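Local coordinates for protein putative immunoglobulin A1 protease (PDB 3N6Z) that is probably a hydrolase, a putative immunoglobulin A1 protease of Bacteroides ovatus built as a parallel beta-helix, at residues I201-N207 / E235-G241; C130-V136 / I168-T174; G221-K227 / G252-D258; I265-W271 / Y296-C302. All coordinates share one frame. Where two conformers were deposited one is given. Residues are numbered along the deposited sequence.

Interaction 1 of 4, residues I201-N207 / E235-G241; sequences IKNCYSN and ENCYAYG
Lys202, fully extended to CE (chi1 to chi3 t), sets NZ 2.8 Å from Glu235 OE1 in a salt bridge and 2.9 Å from Asn236 OD1; its aliphatic arm lets the charge reach the next strand. The backbones run parallel, in register from Lys202-Glu235 to Ser206-Ala239, strands 204-206 and 237-239 lying 4.8 Å apart at 5°. Glu235 N bonds Ile201 O and Asn203 N bonds Glu235 O, both 3.0 Å; beyond the corner Tyr238 N meets Cys204 O and Ser206 N meets Tyr238 O, both 3.2 Å, and Tyr240 N meets Ser206 O at 2.9 Å. Asn203 and Asn236 make the corner in the left-handed helical region (phi/psi 56/54 and 55/47), which asparagine tolerates well. Inside, Cys237 SG, compact and only weakly polar, lies 3.8 Å from Ile201 CG2 and 3.9 Å from Cys204 CB. On the other face the rings of Tyr205 and Tyr238 are nearly parallel (22°) but slid apart, centroids 6.0 Å; their hydroxyls bond Ser362 and Pro357 near the C terminus. Asn207 CB sits 3.8 Å from the Tyr240 ring centroid, a CH-pi contact over its face. Like residues stacked coil upon coil, asparagine on asparagine and tyrosine beside tyrosine, mark a parallel beta-helix.

Interaction 2 of 4, residues C130-V136 / I168-T174; sequences CRNVGFV and IVNCYTT
Gly134 is the hollow and the Tyr172 ring the bump that fills it: Gly134 CA lies 3.8 Å from the ring centroid, over its face, where any CB would collide with Tyr172 CE2. Chi1 of 78° swings that ring across the neighbouring strand, and Val136 CG2 closes on its CE1 at 4.0 Å. The backbones are parallel and in register, strands 133-136 and 172-174 being 4.6 Å apart at 4°, as in successive coils of a parallel beta-helix. Asn132 and Asn170 turn the corner with left-handed backbones (58/42 and 57/46) and lie side by side, Asn170 ND2 giving a 3.0 Å hydrogen bond to Asn132 OD1. In the interior, the small Cys171 SG packs beside both Val133 CG1 (3.7 Å) and Cys130 SG (4.0 Å), too far from the latter for a disulfide. Val169 N binds Cys130 O at 3.0 Å before the corner; after it Tyr172 N binds Val133 O at 3.2 Å, Phe135 N binds Tyr172 O at 2.8 Å, and Thr174 N binds Phe135 O at 2.8 Å.

Interaction 3 of 4, residues G221-K227 / G252-D258; sequences GGIAGRK and GILGQID. With SO4 (sulfate ion), chain C.
Two successive coils of a parallel beta-helix meet here along a glycine-rich wall, each turning a corner at a glycine, Gly225 and Gly255. Glycine suits the bends because the coils press close: a CB on Gly222 would strike Gly252 O, and one on Gly255 would strike Gly225 O. Ile223 and Ala224 both donate through N to Ile253 O at 3.0 Å. Gly255 N then binds Ala224 O (3.2 Å), Gln256 N binds Gly225 O (2.9 Å), Lys227 N binds Gln256 O (2.8 Å) and Asp258 N binds Lys227 O (3.0 Å), all in parallel pairing. Inside, the isoleucines repeat the same m, m rotamer, Ile223 CG1 resting 4.0 Å from Ile253 CD1, and Leu254 CD1 lies 3.9 Å from Ala224 CB. Lys227 shares the face of Leu254, its ammonium bonded to the carbonyls of Gly231 and Asp262. On the opposite face extended Arg226 makes a two-pronged salt bridge, NE to Asp258 OD1 at 3.0 Å and NH2 to Asp258 OD2 at 2.8 Å, while Gln256 NE2 reaches the same OD1 at 2.9 Å. A sulfate, probably from the crystallisation liquor, takes Arg226 NH1 on O4 at 2.8 Å and NH2 on O3 at 3.0 Å.

Interaction 4 of 4, residues I265-W271 / Y296-C302; sequences IKNSAAW and YENCYAC
Ile265 lies at the apolar centre: its CB meets Tyr296 CD1 at the ring edge (3.9 Å), and its CG2 meets Cys299 SG (3.9 Å). Chi1 is m for all three residues. Further along this face Ala270 CB and Ala301 CB are 4.1 Å apart, side chains small enough for the closely spaced coils. At the far end Cys302 (chi1 t) lays CB over the five-membered ring of Trp271, 3.7 Å from its centroid, with SG obliquely at 4.0 Å, a CH-pi and sulfur-aromatic pair that helix 334-344 packs against. The strands belong to adjacent coils of a parallel beta-helix; segments 268-270 and 299-302 approach to 4.4 Å but diverge by 26°. Tyr300 N binds Ser268 O at 2.9 Å, Ala270 N binds Tyr300 O at 2.8 Å, and Cys302 N binds Ala270 O at 2.9 Å. Before the corner, Glu297 N meets Ile265 O at 3.1 Å and Asn267 N meets Glu297 O at 2.9 Å. Ser268 can be buried here, its OG donating to Lys266 O at 3.0 Å. Asn267 and Asn298 take left-handed backbones (50/61 and 52/56) that turn the chain; Asn267 ND2 reaches Asn298 OD1 at 2.9 Å, and Ser268 N reaches Asn298 O at 3.1 Å. Outermost, a water gives a hydrogen bond to Asn267 OD1 at 3.1 Å and a weak one to Glu297 OE2 at 3.4 Å.

From the N terminus, interaction 2 comes first, closing a loop of 31 residues between its segments before interaction 1 opens. Interactions 1 and 3 then cross: 201-207, 221-227, 235-241 and 252-258 alternate, because consecutive coils are joined at different walls. Interaction 4 opens after both have closed. Interactions 2, 1 and 4 follow one another along the same corner and parallel sheet, linked by neighbouring strands: Asn207 N reaches Thr173 O and Trp271 N reaches Ala239 O, both probable hydrogen bonds. Interaction 3 lies on another wall and packs through the interior, Ile223 against Ile201 and Ile253 against Ile265; interactions 2 and 3 do not touch, their centres about 17 Å apart.

Interaction 1 of 4, residues I201-N207 / E235-G241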
# COMPACT_ATOMS: atom_id res chain seq x y z
N ILE A 201 -3.53 7.51 -0.10
CA ILE A 201 -2.50 6.93 -0.95
C ILE A 201 -2.55 7.68 -2.27
O ILE A 201 -3.60 7.75 -2.90
CB ILE A 201 -2.69 5.41 -1.18
CG1 ILE A 201 -2.84 4.68 0.17
CG2 ILE A 201 -1.54 4.81 -2.00
CD1 ILE A 201 -3.27 3.21 0.10
N LYS A 202 -1.42 8.25 -2.69
CA LYS A 202 -1.37 9.12 -3.86
C LYS A 202 -0.12 8.88 -4.68
O LYS A 202 0.98 8.81 -4.12
CB LYS A 202 -1.41 10.59 -3.40
CG LYS A 202 -1.33 11.62 -4.54
CD LYS A 202 -1.39 13.06 -4.05
CE LYS A 202 -1.37 14.02 -5.22
NZ LYS A 202 -2.56 13.81 -6.12
N ASN A 203 -0.26 8.83 -6.01
CA ASN A 203 0.86 8.67 -6.91
C ASN A 203 1.69 7.42 -6.56
O ASN A 203 2.91 7.48 -6.37
CB ASN A 203 1.73 9.95 -6.96
CG ASN A 203 1.20 10.98 -7.95
OD1 ASN A 203 0.82 10.64 -9.09
ND2 ASN A 203 1.13 12.22 -7.50
N CYS A 204 0.99 6.30 -6.52
CA CYS A 204 1.60 5.00 -6.24
C CYS A 204 1.18 3.96 -7.25
O CYS A 204 0.14 4.04 -7.86
CB CYS A 204 1.21 4.46 -4.84
SG CYS A 204 1.82 5.48 -3.46
N TYR A 205 2.02 2.96 -7.44
CA TYR A 205 1.63 1.78 -8.19
C TYR A 205 2.12 0.50 -7.50
O TYR A 205 3.00 0.52 -6.64
CB TYR A 205 2.12 1.83 -9.65
CG TYR A 205 3.61 1.66 -9.87
CD1 TYR A 205 4.45 2.76 -9.85
CD2 TYR A 205 4.17 0.42 -10.12
CE1 TYR A 205 5.82 2.62 -10.07
CE2 TYR A 205 5.53 0.26 -10.38
CZ TYR A 205 6.37 1.37 -10.34
OH TYR A 205 7.74 1.25 -10.56
N SER A 206 1.54 -0.62 -7.91
CA SER A 206 2.01 -1.91 -7.50
C SER A 206 1.89 -2.93 -8.61
O SER A 206 0.93 -2.90 -9.38
CB SER A 206 1.22 -2.41 -6.29
OG SER A 206 1.70 -3.63 -5.77
N ASN A 207 2.89 -3.83 -8.66
CA ASN A 207 2.87 -5.04 -9.45
C ASN A 207 2.92 -6.31 -8.56
O ASN A 207 3.22 -7.43 -9.04
CB ASN A 207 4.03 -5.01 -10.44
CG ASN A 207 4.03 -6.20 -11.35
OD1 ASN A 207 2.97 -6.78 -11.60
ND2 ASN A 207 5.20 -6.58 -11.83
N GLU A 235 -5.69 8.40 -4.91
CA GLU A 235 -5.58 9.29 -6.07
C GLU A 235 -4.33 8.95 -6.88
O GLU A 235 -3.29 8.74 -6.29
CB GLU A 235 -5.51 10.72 -5.50
CG GLU A 235 -5.39 11.85 -6.40
CD GLU A 235 -5.82 13.11 -5.66
OE1 GLU A 235 -5.02 13.64 -4.89
OE2 GLU A 235 -7.01 13.48 -5.77
N ASN A 236 -4.42 8.97 -8.20
CA ASN A 236 -3.27 8.78 -9.06
C ASN A 236 -2.54 7.48 -8.75
O ASN A 236 -1.32 7.43 -8.62
CB ASN A 236 -2.34 9.99 -9.03
CG ASN A 236 -3.07 11.34 -9.22
OD1 ASN A 236 -2.72 12.30 -8.57
ND2 ASN A 236 -4.06 11.40 -10.07
N CYS A 237 -3.31 6.40 -8.63
CA CYS A 237 -2.72 5.08 -8.40
C CYS A 237 -3.15 4.09 -9.45
O CYS A 237 -4.25 4.17 -9.98
CB CYS A 237 -3.10 4.51 -7.03
SG CYS A 237 -2.44 5.44 -5.63
N TYR A 238 -2.29 3.11 -9.72
CA TYR A 238 -2.66 1.95 -10.53
C TYR A 238 -1.95 0.71 -10.06
O TYR A 238 -0.93 0.79 -9.39
CB TYR A 238 -2.46 2.23 -12.04
CG TYR A 238 -1.19 1.74 -12.69
CD1 TYR A 238 0.00 2.45 -12.61
CD2 TYR A 238 -1.18 0.54 -13.38
CE1 TYR A 238 1.17 1.98 -13.24
CE2 TYR A 238 -0.04 0.06 -14.01
CZ TYR A 238 1.14 0.78 -13.92
OH TYR A 238 2.26 0.29 -14.56
N ALA A 239 -2.49 -0.44 -10.46
CA ALA A 239 -1.90 -1.72 -10.12
C ALA A 239 -1.98 -2.67 -11.30
O ALA A 239 -2.89 -2.59 -12.12
CB ALA A 239 -2.58 -2.34 -8.88
N TYR A 240 -1.02 -3.59 -11.35
CA TYR A 240 -1.03 -4.63 -12.37
C TYR A 240 -0.64 -6.00 -11.92
O TYR A 240 -0.61 -6.96 -12.74
CB TYR A 240 -0.30 -4.18 -13.62
CG TYR A 240 1.19 -3.95 -13.57
CD1 TYR A 240 1.72 -2.78 -13.04
CD2 TYR A 240 2.07 -4.84 -14.19
CE1 TYR A 240 3.08 -2.50 -13.10
CE2 TYR A 240 3.46 -4.58 -14.23
CZ TYR A 240 3.94 -3.39 -13.71
OH TYR A 240 5.28 -3.05 -13.71
N GLY A 241 -0.41 -6.19 -10.63
CA GLY A 241 -0.27 -7.57 -10.14
C GLY A 241 -1.60 -8.32 -9.97
O GLY A 241 -2.63 -7.71 -9.72
O HOH W 1 -0.76 -5.22 -7.62
O HOH W 2 1.84 -8.40 -13.65

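Interaction 2 of 4, residues C130-V136 / I168-T174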
# COMPACT_ATOMS: atom_id res chain seq x y z
N CYS A 130 5.03 8.19 4.51
CA CYS A 130 6.05 7.48 3.78
C CYS A 130 6.00 8.00 2.35
O CYS A 130 4.93 7.99 1.71
CB CYS A 130 5.79 5.99 3.82
SG CYS A 130 6.96 4.99 2.86
N ARG A 131 7.15 8.43 1.83
CA ARG A 131 7.20 8.98 0.49
C ARG A 131 8.47 8.56 -0.23
O ARG A 131 9.51 8.32 0.38
CB ARG A 131 7.10 10.51 0.51
CG ARG A 131 8.23 11.22 1.27
CD ARG A 131 7.95 12.75 1.42
NE ARG A 131 8.87 13.41 2.35
CZ ARG A 131 8.91 13.15 3.66
NH1 ARG A 131 8.13 12.20 4.16
NH2 ARG A 131 9.78 13.77 4.45
N ASN A 132 8.36 8.54 -1.55
CA ASN A 132 9.52 8.41 -2.42
C ASN A 132 10.35 7.14 -2.19
O ASN A 132 11.58 7.19 -2.23
CB ASN A 132 10.43 9.65 -2.34
CG ASN A 132 9.66 10.95 -2.44
OD1 ASN A 132 8.81 11.10 -3.31
ND2 ASN A 132 9.97 11.90 -1.55
N VAL A 133 9.68 6.00 -1.98
CA VAL A 133 10.38 4.71 -1.88
C VAL A 133 9.68 3.65 -2.72
O VAL A 133 8.45 3.61 -2.79
CB VAL A 133 10.54 4.25 -0.40
CG1 VAL A 133 9.19 3.88 0.25
CG2 VAL A 133 11.54 3.10 -0.27
N GLY A 134 10.48 2.76 -3.31
CA GLY A 134 9.98 1.55 -3.93
C GLY A 134 10.42 0.33 -3.18
O GLY A 134 11.52 0.29 -2.65
N PHE A 135 9.52 -0.65 -3.10
CA PHE A 135 9.84 -1.98 -2.59
C PHE A 135 9.87 -2.95 -3.76
O PHE A 135 8.86 -3.15 -4.43
CB PHE A 135 8.82 -2.46 -1.55
CG PHE A 135 8.91 -1.75 -0.24
CD1 PHE A 135 8.37 -0.48 -0.08
CD2 PHE A 135 9.51 -2.37 0.85
CE1 PHE A 135 8.45 0.16 1.13
CE2 PHE A 135 9.61 -1.72 2.05
CZ PHE A 135 9.08 -0.46 2.22
N VAL A 136 11.04 -3.52 -4.05
CA VAL A 136 11.22 -4.45 -5.16
C VAL A 136 11.35 -5.87 -4.63
O VAL A 136 12.17 -6.14 -3.75
CB VAL A 136 12.45 -4.07 -6.01
CG1 VAL A 136 12.78 -5.17 -7.04
CG2 VAL A 136 12.26 -2.69 -6.65
N ILE A 168 0.81 7.66 2.20
CA ILE A 168 1.83 7.03 1.36
C ILE A 168 1.76 7.71 0.01
O ILE A 168 0.72 7.68 -0.66
CB ILE A 168 1.65 5.50 1.24
CG1 ILE A 168 1.84 4.85 2.62
CG2 ILE A 168 2.63 4.93 0.19
CD1 ILE A 168 1.52 3.34 2.65
N VAL A 169 2.87 8.32 -0.42
CA VAL A 169 2.90 9.17 -1.60
C VAL A 169 4.17 8.86 -2.44
O VAL A 169 5.28 8.78 -1.88
CB VAL A 169 2.83 10.66 -1.18
CG1 VAL A 169 2.83 11.57 -2.38
CG2 VAL A 169 1.58 10.92 -0.31
N ASN A 170 4.02 8.76 -3.75
CA ASN A 170 5.17 8.55 -4.64
C ASN A 170 5.94 7.28 -4.26
O ASN A 170 7.17 7.29 -4.16
CB ASN A 170 6.15 9.74 -4.68
CG ASN A 170 5.49 11.07 -4.83
OD1 ASN A 170 4.43 11.23 -5.45
ND2 ASN A 170 6.13 12.08 -4.24
N CYS A 171 5.20 6.19 -4.04
CA CYS A 171 5.80 4.92 -3.68
C CYS A 171 5.32 3.80 -4.60
O CYS A 171 4.28 3.93 -5.26
CB CYS A 171 5.49 4.54 -2.22
SG CYS A 171 6.20 5.63 -0.99
N TYR A 172 6.03 2.68 -4.60
CA TYR A 172 5.59 1.52 -5.34
C TYR A 172 6.04 0.25 -4.67
O TYR A 172 6.98 0.25 -3.86
CB TYR A 172 6.05 1.58 -6.80
CG TYR A 172 7.50 1.23 -7.09
CD1 TYR A 172 7.86 -0.06 -7.42
CD2 TYR A 172 8.46 2.23 -7.18
CE1 TYR A 172 9.18 -0.37 -7.82
CE2 TYR A 172 9.79 1.94 -7.55
CZ TYR A 172 10.12 0.65 -7.89
OH TYR A 172 11.41 0.36 -8.31
N THR A 173 5.34 -0.83 -5.01
CA THR A 173 5.70 -2.17 -4.56
C THR A 173 5.62 -3.19 -5.66
O THR A 173 4.79 -3.10 -6.59
CB THR A 173 4.85 -2.66 -3.37
OG1 THR A 173 3.52 -2.89 -3.83
CG2 THR A 173 4.82 -1.65 -2.22
N THR A 174 6.50 -4.16 -5.56
CA THR A 174 6.48 -5.39 -6.39
C THR A 174 6.77 -6.56 -5.48
O THR A 174 7.36 -6.41 -4.40
CB THR A 174 7.49 -5.34 -7.57
OG1 THR A 174 8.79 -5.81 -7.17
CG2 THR A 174 7.61 -3.91 -8.17

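Interaction 3 of 4, residues G221-K227 / G252-D258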
# COMPACT_ATOMS: atom_id res chain seq x y z
N GLY A 221 -7.30 -5.98 -2.68
CA GLY A 221 -7.19 -4.88 -3.64
C GLY A 221 -5.79 -4.75 -4.20
O GLY A 221 -4.81 -4.96 -3.50
N GLY A 222 -5.69 -4.25 -5.42
CA GLY A 222 -4.39 -4.01 -6.03
C GLY A 222 -3.57 -3.03 -5.23
O GLY A 222 -2.35 -3.17 -5.13
N ILE A 223 -4.24 -2.01 -4.65
CA ILE A 223 -3.61 -0.98 -3.84
C ILE A 223 -3.88 -1.17 -2.33
O ILE A 223 -2.91 -1.23 -1.53
CB ILE A 223 -4.01 0.43 -4.30
CG1 ILE A 223 -3.54 0.65 -5.74
CG2 ILE A 223 -3.50 1.55 -3.34
CD1 ILE A 223 -2.03 0.77 -5.96
N ALA A 224 -5.14 -1.28 -1.94
CA ALA A 224 -5.54 -1.42 -0.54
C ALA A 224 -6.59 -2.52 -0.44
O ALA A 224 -7.51 -2.59 -1.26
CB ALA A 224 -6.07 -0.09 0.01
N GLY A 225 -6.55 -3.29 0.64
CA GLY A 225 -7.59 -4.29 0.86
C GLY A 225 -8.92 -3.74 1.31
O GLY A 225 -9.97 -4.09 0.74
N ARG A 226 -8.88 -2.85 2.29
CA ARG A 226 -10.04 -2.43 3.03
C ARG A 226 -9.93 -0.94 3.36
O ARG A 226 -8.84 -0.45 3.61
CB ARG A 226 -10.12 -3.29 4.31
CG ARG A 226 -11.26 -3.00 5.27
CD ARG A 226 -11.05 -3.82 6.53
NE ARG A 226 -12.13 -3.57 7.49
CZ ARG A 226 -12.05 -3.84 8.78
NH1 ARG A 226 -10.98 -4.46 9.28
NH2 ARG A 226 -13.07 -3.50 9.58
N LYS A 227 -11.06 -0.27 3.41
CA LYS A 227 -11.19 1.12 3.85
C LYS A 227 -12.11 1.21 5.06
O LYS A 227 -13.26 0.74 5.00
CB LYS A 227 -11.77 1.95 2.70
CG LYS A 227 -12.05 3.40 3.06
CD LYS A 227 -10.78 4.21 3.38
CE LYS A 227 -11.05 5.69 3.65
NZ LYS A 227 -12.00 5.94 4.77
N GLY A 252 -9.63 -4.09 -8.30
CA GLY A 252 -8.36 -3.71 -8.92
C GLY A 252 -7.62 -2.64 -8.13
O GLY A 252 -6.39 -2.61 -8.15
N ILE A 253 -8.37 -1.78 -7.44
CA ILE A 253 -7.80 -0.77 -6.57
C ILE A 253 -8.04 -1.12 -5.09
O ILE A 253 -7.08 -1.17 -4.29
CB ILE A 253 -8.29 0.65 -6.90
CG1 ILE A 253 -7.87 1.06 -8.31
CG2 ILE A 253 -7.76 1.67 -5.88
CD1 ILE A 253 -6.36 1.23 -8.54
N LEU A 254 -9.31 -1.32 -4.73
CA LEU A 254 -9.73 -1.47 -3.34
C LEU A 254 -10.63 -2.69 -3.21
O LEU A 254 -11.60 -2.81 -3.96
CB LEU A 254 -10.47 -0.21 -2.85
CG LEU A 254 -11.09 -0.25 -1.44
CD1 LEU A 254 -9.99 -0.33 -0.35
CD2 LEU A 254 -12.05 0.90 -1.21
N GLY A 255 -10.38 -3.55 -2.22
CA GLY A 255 -11.29 -4.68 -1.96
C GLY A 255 -12.66 -4.28 -1.44
O GLY A 255 -13.68 -4.55 -2.09
N GLN A 256 -12.68 -3.61 -0.30
CA GLN A 256 -13.90 -3.32 0.44
C GLN A 256 -13.92 -1.95 1.08
O GLN A 256 -12.95 -1.54 1.70
CB GLN A 256 -14.11 -4.36 1.55
CG GLN A 256 -15.19 -4.00 2.58
CD GLN A 256 -15.57 -5.14 3.49
OE1 GLN A 256 -15.79 -6.27 3.04
NE2 GLN A 256 -15.65 -4.83 4.80
N ILE A 257 -15.06 -1.29 1.00
CA ILE A 257 -15.40 -0.16 1.87
C ILE A 257 -16.28 -0.73 2.99
O ILE A 257 -17.29 -1.39 2.73
CB ILE A 257 -16.20 0.96 1.14
CG1 ILE A 257 -15.47 1.43 -0.13
CG2 ILE A 257 -16.43 2.14 2.09
CD1 ILE A 257 -16.33 2.38 -1.02
N ASP A 258 -15.89 -0.50 4.25
CA ASP A 258 -16.75 -0.94 5.36
C ASP A 258 -18.11 -0.23 5.33
O ASP A 258 -18.22 0.92 4.91
CB ASP A 258 -16.08 -0.64 6.70
CG ASP A 258 -15.14 -1.72 7.16
OD1 ASP A 258 -14.69 -2.55 6.32
OD2 ASP A 258 -14.84 -1.75 8.40
S SO4 C . -12.14 -4.41 13.00
O1 SO4 C . -11.32 -4.16 14.18
O2 SO4 C . -13.26 -5.29 13.31
O3 SO4 C . -12.66 -3.13 12.51
O4 SO4 C . -11.29 -5.05 12.01

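Interaction 4 of 4, residues I265-W271 / Y296-C302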
# COMPACT_ATOMS: atom_id res chain seq x y z
N ILE A 265 -12.04 7.72 -4.74
CA ILE A 265 -10.99 7.19 -5.62
C ILE A 265 -11.08 8.02 -6.90
O ILE A 265 -12.11 8.04 -7.59
CB ILE A 265 -11.08 5.68 -5.93
CG1 ILE A 265 -11.15 4.85 -4.64
CG2 ILE A 265 -9.88 5.23 -6.81
CD1 ILE A 265 -11.26 3.37 -4.85
N LYS A 266 -9.96 8.68 -7.22
CA LYS A 266 -9.90 9.63 -8.32
C LYS A 266 -8.66 9.37 -9.14
O LYS A 266 -7.59 9.11 -8.59
CB LYS A 266 -9.86 11.07 -7.81
CG LYS A 266 -11.07 11.44 -6.91
CD LYS A 266 -11.00 12.93 -6.43
CE LYS A 266 -11.98 13.21 -5.27
NZ LYS A 266 -11.77 14.51 -4.55
N ASN A 267 -8.78 9.48 -10.45
CA ASN A 267 -7.64 9.41 -11.36
C ASN A 267 -6.79 8.18 -11.06
O ASN A 267 -5.63 8.27 -10.70
CB ASN A 267 -6.79 10.68 -11.28
CG ASN A 267 -7.57 11.89 -11.68
OD1 ASN A 267 -7.75 12.86 -10.88
ND2 ASN A 267 -8.04 11.89 -12.88
N SER A 268 -7.41 7.02 -11.20
CA SER A 268 -6.81 5.73 -10.89
C SER A 268 -7.17 4.70 -11.91
O SER A 268 -8.13 4.86 -12.70
CB SER A 268 -7.18 5.31 -9.46
OG SER A 268 -6.60 6.24 -8.49
N ALA A 269 -6.40 3.62 -11.96
CA ALA A 269 -6.61 2.61 -12.99
C ALA A 269 -6.30 1.18 -12.51
O ALA A 269 -5.31 0.94 -11.80
CB ALA A 269 -5.74 2.90 -14.24
N ALA A 270 -7.14 0.24 -12.94
CA ALA A 270 -6.94 -1.18 -12.68
C ALA A 270 -6.33 -1.84 -13.90
O ALA A 270 -6.89 -1.73 -15.01
CB ALA A 270 -8.29 -1.86 -12.31
N TRP A 271 -5.24 -2.54 -13.70
CA TRP A 271 -4.57 -3.27 -14.77
C TRP A 271 -4.17 -4.66 -14.31
O TRP A 271 -3.26 -5.28 -14.88
CB TRP A 271 -3.39 -2.43 -15.29
CG TRP A 271 -2.97 -2.62 -16.69
CD1 TRP A 271 -3.10 -3.74 -17.46
CD2 TRP A 271 -2.27 -1.66 -17.48
NE1 TRP A 271 -2.57 -3.50 -18.72
CE2 TRP A 271 -2.04 -2.24 -18.75
CE3 TRP A 271 -1.82 -0.36 -17.25
CZ2 TRP A 271 -1.36 -1.56 -19.78
CZ3 TRP A 271 -1.16 0.31 -18.25
CH2 TRP A 271 -0.93 -0.29 -19.50
N TYR A 296 -16.34 8.57 -6.98
CA TYR A 296 -15.35 8.24 -7.99
C TYR A 296 -15.26 9.27 -9.08
O TYR A 296 -16.28 9.86 -9.49
CB TYR A 296 -15.70 6.88 -8.62
CG TYR A 296 -15.89 5.79 -7.57
CD1 TYR A 296 -14.83 5.36 -6.79
CD2 TYR A 296 -17.13 5.27 -7.29
CE1 TYR A 296 -15.00 4.40 -5.81
CE2 TYR A 296 -17.31 4.30 -6.31
CZ TYR A 296 -16.24 3.87 -5.56
OH TYR A 296 -16.40 2.94 -4.57
N GLU A 297 -14.04 9.46 -9.59
CA GLU A 297 -13.82 10.33 -10.73
C GLU A 297 -12.66 9.75 -11.53
O GLU A 297 -11.63 9.43 -10.94
CB GLU A 297 -13.49 11.74 -10.25
CG GLU A 297 -13.23 12.74 -11.35
CD GLU A 297 -12.92 14.16 -10.89
OE1 GLU A 297 -12.71 14.39 -9.67
OE2 GLU A 297 -12.88 15.03 -11.78
N ASN A 298 -12.80 9.67 -12.85
CA ASN A 298 -11.69 9.29 -13.73
C ASN A 298 -11.02 7.98 -13.28
O ASN A 298 -9.81 7.95 -12.98
CB ASN A 298 -10.64 10.41 -13.82
CG ASN A 298 -11.18 11.73 -14.36
OD1 ASN A 298 -10.57 12.80 -14.09
ND2 ASN A 298 -12.25 11.69 -15.09
N CYS A 299 -11.85 6.92 -13.18
CA CYS A 299 -11.38 5.59 -12.83
C CYS A 299 -11.49 4.69 -14.04
O CYS A 299 -12.59 4.57 -14.65
CB CYS A 299 -12.19 5.01 -11.67
SG CYS A 299 -11.87 5.85 -10.07
N TYR A 300 -10.37 4.05 -14.41
CA TYR A 300 -10.23 3.27 -15.63
C TYR A 300 -9.80 1.86 -15.34
O TYR A 300 -9.27 1.55 -14.25
CB TYR A 300 -9.23 3.95 -16.61
CG TYR A 300 -9.62 5.40 -16.81
CD1 TYR A 300 -10.75 5.73 -17.54
CD2 TYR A 300 -8.91 6.42 -16.19
CE1 TYR A 300 -11.18 7.05 -17.63
CE2 TYR A 300 -9.33 7.76 -16.26
CZ TYR A 300 -10.47 8.06 -17.00
OH TYR A 300 -10.91 9.35 -17.06
N ALA A 301 -9.98 0.99 -16.32
CA ALA A 301 -9.49 -0.38 -16.25
C ALA A 301 -9.01 -0.80 -17.61
O ALA A 301 -9.64 -0.48 -18.63
CB ALA A 301 -10.57 -1.36 -15.74
N CYS A 302 -7.91 -1.53 -17.69
CA CYS A 302 -7.49 -2.01 -19.00
C CYS A 302 -8.51 -3.01 -19.53
O CYS A 302 -9.00 -3.88 -18.83
CB CYS A 302 -6.11 -2.65 -18.99
SG CYS A 302 -5.42 -2.81 -20.69
O HOH W 3 -9.49 15.30 -11.76